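Local coordinates for DUF952 domain-containing protein (Caulobacter vibrioides, PDB 2O0Q) that is of unknown function and belongs to the DUF952 family, probably distantly related to the ADP-ribosyl proteins, at residues Q41-E44 / T45-K48. Sequence-based numbering, arbitrary orientation.
Sequences QAQE and TAAK
Two successive turns of the alpha-helix 39-49 meet here, joined by four i to i+4 backbone hydrogen bonds. Thr45 N donates to Gln41 O at 3.1 Å, and Ala46 N to Ala42 O at 2.9 Å. Ala47 N reaches Gln43 O, and Lys48 N donates to Glu44 O at 2.8 Å. This last bond is the most bent of the four, with an N-H...O angle of 142°.

Thr45 turns its hydroxyl back along the helix. Its OG1 stands anti to the carbonyl carbon (chi1 -66°), which brings it 3.2 Å from Gln41 O. The same OG1 is hydrogen-bonded to Ser37 OG and Arg76 NH2. The Gln41 amide ties the start of the helix to two neighbouring strands: OE1 accepts from Ala38 N at the end of strand 34-38, and NE2 donates to Arg80 O in strand 80-84. The buried Ala42 and Ala46 lie on the inner side, where Ala42 touches Leu109.

Glu44 and Lys48 are exposed and one turn apart, but they form no ion pair. Glu44 OE2 makes a salt bridge with Arg76 NE. The Lys48 chain runs fully extended, and its NZ stays 6.1 Å from Glu44 OE2.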
loop_
_atom_site.group_PDB
_atom_site.type_symbol
_atom_site.label_atom_id
_atom_site.label_comp_id
_atom_site.label_asym_id
_atom_site.label_seq_id
_atom_site.Cartn_x
_atom_site.Cartn_y
_atom_site.Cartn_z
ATOM N N GLN A 41 -1.811 6.715 -8.622
ATOM C CA GLN A 41 -2.974 6.803 -7.741
ATOM C C GLN A 41 -2.588 6.850 -6.257
ATOM O O GLN A 41 -3.401 7.220 -5.405
ATOM C CB GLN A 41 -3.884 5.592 -7.999
ATOM C CG GLN A 41 -3.603 4.912 -9.343
ATOM C CD GLN A 41 -4.218 3.526 -9.477
ATOM O OE1 GLN A 41 -4.133 2.684 -8.567
ATOM N NE2 GLN A 41 -4.821 3.274 -10.630
ATOM N N ALA A 42 -1.342 6.489 -5.960
ATOM C CA ALA A 42 -0.839 6.441 -4.586
ATOM C C ALA A 42 -0.994 7.703 -3.743
ATOM O O ALA A 42 -1.433 7.632 -2.595
ATOM C CB ALA A 42 0.624 6.014 -4.590
ATOM N N GLN A 43 -0.619 8.857 -4.286
ATOM C CA GLN A 43 -0.732 10.087 -3.517
ATOM C C GLN A 43 -2.182 10.391 -3.137
ATOM O O GLN A 43 -2.455 10.829 -2.019
ATOM C CB GLN A 43 -0.134 11.261 -4.294
ATOM C CG GLN A 43 -0.072 12.560 -3.500
ATOM C CD GLN A 43 0.754 12.443 -2.230
ATOM O OE1 GLN A 43 0.222 12.524 -1.116
ATOM N NE2 GLN A 43 2.054 12.249 -2.387
ATOM N N GLU A 44 -3.116 10.159 -4.057
ATOM C CA GLU A 44 -4.521 10.425 -3.763
ATOM C C GLU A 44 -5.000 9.478 -2.665
ATOM O O GLU A 44 -5.771 9.871 -1.785
ATOM C CB GLU A 44 -5.399 10.259 -5.014
ATOM C CG GLU A 44 -6.808 10.847 -4.826
ATOM C CD GLU A 44 -7.666 10.807 -6.083
ATOM O OE1 GLU A 44 -7.190 11.236 -7.153
ATOM O OE2 GLU A 44 -8.831 10.358 -5.997
ATOM N N THR A 45 -4.540 8.231 -2.716
ATOM C CA THR A 45 -4.918 7.251 -1.698
ATOM C C THR A 45 -4.415 7.727 -0.335
ATOM O O THR A 45 -5.124 7.640 0.673
ATOM C CB THR A 45 -4.305 5.863 -2.012
ATOM O OG1 THR A 45 -4.879 5.357 -3.223
ATOM C CG2 THR A 45 -4.580 4.871 -0.878
ATOM N N ALA A 46 -3.189 8.240 -0.309
ATOM C CA ALA A 46 -2.603 8.728 0.934
ATOM C C ALA A 46 -3.417 9.899 1.480
ATOM O O ALA A 46 -3.738 9.952 2.666
ATOM C CB ALA A 46 -1.139 9.153 0.697
ATOM N N ALA A 47 -3.766 10.831 0.602
ATOM C CA ALA A 47 -4.529 12.007 0.995
ATOM C C ALA A 47 -5.936 11.654 1.451
ATOM O O ALA A 47 -6.502 12.306 2.319
ATOM C CB ALA A 47 -4.605 12.982 -0.169
ATOM N N LYS A 48 -6.499 10.614 0.859
ATOM C CA LYS A 48 -7.856 10.220 1.188
ATOM C C LYS A 48 -8.047 9.488 2.520
ATOM O O LYS A 48 -8.938 9.846 3.296
ATOM C CB LYS A 48 -8.417 9.372 0.044
ATOM C CG LYS A 48 -9.907 9.111 0.122
ATOM C CD LYS A 48 -10.365 8.304 -1.081
ATOM C CE LYS A 48 -11.862 8.075 -1.058
ATOM N NZ LYS A 48 -12.279 7.109 -2.125
#